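The same site in two structures of putative uncharacterized protein from Bacteroides thetaiotaomicron, which is probably a magnesium-dependent phosphatase of the haloacid dehalogenase superfamily: PDB 2RBK (chain A, 1.00 Å), residues Asp186-Gly191 and Gly213-Met218, and PDB 2RAV (chain B, 1.07 Å), residues Asp186-Gly191 and Gly213-Met218. One frame, after least-squares fit of the local backbone (RMSD 0.06 Å); residues are numbered along the deposited sequences.

Structure 1 (2RBK); sequences DTKQKG and GNDISM. With VN4 (oxido(dioxo)vanadium), chain C.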
# COMPACT_ATOMS: atom_id res chain seq x y z
N ASP A 186 7.23 0.44 -10.23
CA ASP A 186 6.83 -0.21 -8.99
C ASP A 186 5.58 0.41 -8.43
O ASP A 186 5.60 1.41 -7.73
CB ASP A 186 7.99 -0.16 -8.00
CG ASP A 186 9.15 -1.00 -8.56
OD1 ASP A 186 8.89 -2.01 -9.24
OD2 ASP A 186 10.29 -0.56 -8.35
N THR A 187 4.45 -0.20 -8.79
CA THR A 187 3.13 0.07 -8.27
C THR A 187 2.50 -1.24 -7.84
O THR A 187 3.06 -2.32 -8.11
CB THR A 187 2.16 0.78 -9.26
OG1 THR A 187 1.76 -0.16 -10.21
CG2 THR A 187 2.87 1.94 -9.96
N LYS A 188 1.34 -1.18 -7.23
CA LYS A 188 0.72 -2.45 -6.82
C LYS A 188 0.46 -3.39 -7.99
O LYS A 188 0.38 -4.61 -7.78
CB LYS A 188 -0.52 -2.18 -5.99
CG LYS A 188 -0.26 -1.53 -4.66
CD LYS A 188 -1.50 -1.19 -3.92
CE LYS A 188 -1.20 -0.36 -2.66
NZ LYS A 188 -2.39 -0.20 -1.78
N GLN A 189 0.26 -2.86 -9.18
CA GLN A 189 0.12 -3.71 -10.38
C GLN A 189 1.31 -4.62 -10.58
O GLN A 189 1.18 -5.80 -10.93
CB GLN A 189 -0.10 -2.85 -11.64
CG GLN A 189 0.27 -3.34 -12.99
CD GLN A 189 -0.16 -2.46 -14.12
OE1 GLN A 189 -0.73 -1.39 -13.88
NE2 GLN A 189 0.02 -2.90 -15.37
N LYS A 190 2.54 -4.07 -10.42
CA LYS A 190 3.77 -4.88 -10.47
C LYS A 190 3.73 -5.95 -9.43
O LYS A 190 4.12 -7.10 -9.65
CB LYS A 190 4.99 -3.96 -10.25
CG LYS A 190 6.34 -4.67 -10.06
CD LYS A 190 6.77 -5.48 -11.21
CE LYS A 190 8.28 -5.80 -11.12
NZ LYS A 190 8.74 -6.71 -12.21
N GLY A 191 3.26 -5.60 -8.21
CA GLY A 191 3.15 -6.58 -7.15
C GLY A 191 2.24 -7.75 -7.54
O GLY A 191 2.59 -8.90 -7.30
N GLY A 213 -5.98 6.39 -4.29
CA GLY A 213 -5.34 6.62 -5.56
C GLY A 213 -4.21 5.64 -5.87
O GLY A 213 -4.06 5.31 -7.06
N ASN A 214 -3.49 5.16 -4.88
CA ASN A 214 -2.42 4.21 -5.13
C ASN A 214 -2.92 2.78 -5.40
O ASN A 214 -2.11 1.90 -5.61
CB ASN A 214 -1.39 4.19 -4.00
CG ASN A 214 -1.86 3.57 -2.68
OD1 ASN A 214 -3.07 3.68 -2.42
ND2 ASN A 214 -0.98 3.04 -1.84
N ASP A 215 -4.27 2.61 -5.42
CA ASP A 215 -4.87 1.37 -5.81
C ASP A 215 -5.35 1.38 -7.25
O ASP A 215 -5.76 0.33 -7.75
CB ASP A 215 -6.08 1.07 -4.90
CG ASP A 215 -5.68 0.96 -3.45
OD1 ASP A 215 -4.63 0.27 -3.22
OD2 ASP A 215 -6.40 1.48 -2.58
N ILE A 216 -5.39 2.54 -7.89
CA ILE A 216 -5.99 2.61 -9.22
C ILE A 216 -5.33 1.66 -10.20
O ILE A 216 -6.02 0.98 -10.96
CB ILE A 216 -6.00 4.09 -9.70
CG1 ILE A 216 -7.07 4.85 -8.95
CG2 ILE A 216 -6.15 4.20 -11.21
CD1 ILE A 216 -7.05 6.38 -9.18
N SER A 217 -3.98 1.59 -10.19
CA SER A 217 -3.36 0.70 -11.19
C SER A 217 -3.75 -0.74 -10.92
O SER A 217 -3.99 -1.49 -11.90
CB SER A 217 -1.88 0.89 -11.29
OG SER A 217 -1.21 0.53 -10.12
N MET A 218 -3.84 -1.20 -9.69
CA MET A 218 -4.26 -2.59 -9.46
C MET A 218 -5.75 -2.82 -9.66
O MET A 218 -6.12 -3.96 -9.98
CB MET A 218 -3.79 -3.15 -8.11
CG MET A 218 -4.50 -2.66 -6.87
SD MET A 218 -4.08 -3.74 -5.49
CE MET A 218 -5.10 -3.02 -4.20
V VN4 C . -2.90 0.99 1.71
O1 VN4 C . -2.70 -0.24 2.80
O2 VN4 C . -4.16 2.19 1.93
O3 VN4 C . -1.57 1.63 0.61
O HOH W 1 0.71 1.55 -5.89
O HOH W 2 -3.19 -0.71 -14.52
O HOH W 3 -1.58 1.92 3.09
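Lys188 crosses obliquely to Asn214 and Asp215 where the starts of helices 188-199 and 216-221 meet beside the parallel strands of this HAD-type fold. With CG anti to its carbonyl carbon (chi1 -67°) and the rest extended, the long chain runs past Met218, Lys188 CB 3.9 Å from Met218 SD, and carries its charge into the buried pocket. There NZ forms a salt bridge with Asp215 OD1, 2.7 Å away and met nearly along the C-O bond. Lys188 NZ and Asn214 ND2 both donate to vanadate O3, the latter nearly straight (2.9 Å, 164°). Water 3 binds vanadium at 2.1 Å, roughly perpendicular to the three V-O bonds, consistent with the trigonal-bipyramidal intermediate of phosphoryl transfer. Thr187 OG1 stands 3.1 Å from Ser217 OG while weakly capping Gln189 N. Water 1 joins Lys188 N to Asn214 O.

Structure 2 (2RAV); sequences DTKQKG and GNDISM. It carries 1 engineered substitution outside these segments. With WO6 (trioxido(oxo)tungsten), chain D.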
# COMPACT_ATOMS: atom_id res chain seq x y z
N ASP B 186 7.22 0.45 -10.27
CA ASP B 186 6.83 -0.25 -9.02
C ASP B 186 5.57 0.36 -8.46
O ASP B 186 5.60 1.37 -7.74
CB ASP B 186 8.03 -0.21 -8.06
CG ASP B 186 9.19 -1.03 -8.63
OD1 ASP B 186 8.93 -2.05 -9.30
OD2 ASP B 186 10.33 -0.59 -8.35
N THR B 187 4.47 -0.29 -8.80
CA THR B 187 3.13 -0.01 -8.32
C THR B 187 2.51 -1.31 -7.86
O THR B 187 3.07 -2.39 -8.07
CB THR B 187 2.25 0.58 -9.41
OG1 THR B 187 1.97 -0.47 -10.37
CG2 THR B 187 2.91 1.79 -10.12
N LYS B 188 1.33 -1.22 -7.25
CA LYS B 188 0.71 -2.47 -6.83
C LYS B 188 0.42 -3.40 -8.01
O LYS B 188 0.36 -4.62 -7.78
CB LYS B 188 -0.57 -2.19 -6.03
CG LYS B 188 -0.31 -1.48 -4.70
CD LYS B 188 -1.57 -1.23 -3.89
CE LYS B 188 -1.29 -0.38 -2.69
NZ LYS B 188 -2.44 -0.29 -1.78
N GLN B 189 0.25 -2.88 -9.22
CA GLN B 189 0.13 -3.71 -10.41
C GLN B 189 1.33 -4.61 -10.62
O GLN B 189 1.21 -5.81 -10.92
CB GLN B 189 -0.10 -2.80 -11.64
CG GLN B 189 0.32 -3.33 -12.96
CD GLN B 189 -0.11 -2.42 -14.10
OE1 GLN B 189 -0.67 -1.37 -13.90
NE2 GLN B 189 0.21 -2.88 -15.31
N LYS B 190 2.56 -4.09 -10.42
CA LYS B 190 3.76 -4.88 -10.48
C LYS B 190 3.76 -5.96 -9.42
O LYS B 190 4.16 -7.10 -9.65
CB LYS B 190 4.99 -3.93 -10.30
CG LYS B 190 6.31 -4.63 -10.07
CD LYS B 190 6.81 -5.48 -11.24
CE LYS B 190 8.30 -5.78 -11.12
NZ LYS B 190 8.79 -6.73 -12.14
N GLY B 191 3.29 -5.59 -8.22
CA GLY B 191 3.19 -6.56 -7.14
C GLY B 191 2.30 -7.73 -7.52
O GLY B 191 2.61 -8.88 -7.27
N GLY B 213 -6.08 6.36 -4.25
CA GLY B 213 -5.42 6.62 -5.52
C GLY B 213 -4.28 5.68 -5.88
O GLY B 213 -4.03 5.39 -7.03
N ASN B 214 -3.59 5.20 -4.83
CA ASN B 214 -2.49 4.27 -5.07
C ASN B 214 -2.93 2.85 -5.36
O ASN B 214 -2.09 1.98 -5.60
CB ASN B 214 -1.49 4.30 -3.89
CG ASN B 214 -2.01 3.75 -2.61
OD1 ASN B 214 -3.19 3.97 -2.27
ND2 ASN B 214 -1.17 3.06 -1.84
N ASP B 215 -4.27 2.64 -5.39
CA ASP B 215 -4.88 1.38 -5.81
C ASP B 215 -5.33 1.41 -7.27
O ASP B 215 -5.76 0.35 -7.78
CB ASP B 215 -6.08 1.06 -4.89
CG ASP B 215 -5.65 0.94 -3.46
OD1 ASP B 215 -4.64 0.28 -3.20
OD2 ASP B 215 -6.40 1.51 -2.60
N ILE B 216 -5.36 2.56 -7.91
CA ILE B 216 -5.97 2.63 -9.23
C ILE B 216 -5.30 1.69 -10.19
O ILE B 216 -6.01 1.01 -10.95
CB ILE B 216 -5.99 4.10 -9.70
CG1 ILE B 216 -7.06 4.86 -8.96
CG2 ILE B 216 -6.12 4.22 -11.21
CD1 ILE B 216 -7.09 6.40 -9.12
N SER B 217 -3.97 1.59 -10.22
CA SER B 217 -3.35 0.70 -11.21
C SER B 217 -3.74 -0.75 -10.93
O SER B 217 -3.97 -1.49 -11.91
CB SER B 217 -1.85 0.88 -11.36
OG SER B 217 -1.17 0.63 -10.14
N MET B 218 -3.85 -1.19 -9.70
CA MET B 218 -4.23 -2.56 -9.43
C MET B 218 -5.72 -2.83 -9.63
O MET B 218 -6.11 -3.96 -9.95
CB MET B 218 -3.79 -3.12 -8.10
CG MET B 218 -4.52 -2.66 -6.88
SD MET B 218 -4.08 -3.74 -5.48
CE MET B 218 -5.09 -3.03 -4.18
W WO6 D . -2.60 1.61 1.94
O1 WO6 D . -1.77 1.34 0.44
O2 WO6 D . -4.16 2.42 1.91
O3 WO6 D . -1.58 2.72 2.75
O4 WO6 D . -2.59 0.22 2.95
O HOH W 4 0.71 1.54 -6.30
O HOH W 5 -3.18 -0.67 -14.45
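Lys188 lies obliquely across Asn214 and Asp215, its CG anti to the carbonyl carbon (chi1 -65°) and its chain extended. Its methylenes pass Met218, Lys188 CB 3.9 Å from Met218 SD, an apolar flank suited to the aliphatic part of a lysine. At the far end NZ forms a salt bridge with Asp215 OD1, 2.7 Å away, approaching nearly along the C-O bond; the carboxylate probably balances the ammonium charge. Lys188 NZ and Asn214 ND2 both donate to tungstate O1, and the hydrogen bond from Asn214 ND2 to O1 is 2.9 Å long with an angle of 157°. Tungsten carries four oxygens in a roughly tetrahedral array, a shape resembling that of phosphate. Behind the pocket Thr187 OG1 stands 3.3 Å from Ser217 OG while weakly capping Gln189 N. Water 4 joins Lys188 N to Asn214 O.

How the two compare
The change lies in the bound group: the vanadium oxide of structure 1 gives way to tungstate in structure 2. Vanadium has three oxygens with water 3 as a further ligand, whereas tungsten has four oxygens, and its O3 stands at the place of that water after superposition. A coordinated water position is thus taken by an oxygen belonging to the oxyanion itself, and the flatter three-oxygen group becomes roughly tetrahedral. The residues answer by holding still. Lys188(A), Asn214(A) and Asp215(A) keep the places of Lys188(B), Asn214(B) and Asp215(B), and the salt bridge, Lys188(A) NZ to Asp215(A) OD1 and Lys188(B) NZ to Asp215(B) OD1, is 2.7 Å in both. Water 1 and water 4 likewise coincide. Beyond the segments, Asp10(A), which belongs to the magnesium site and lines the oxyanion pocket, is exchanged for the engineered Ala10(B). The Asp10(A) carboxylate has no counterpart in structure 2, which removes a negative charge and may, alongside the exchange of vanadium for tungsten, affect how an oxyanion sits there.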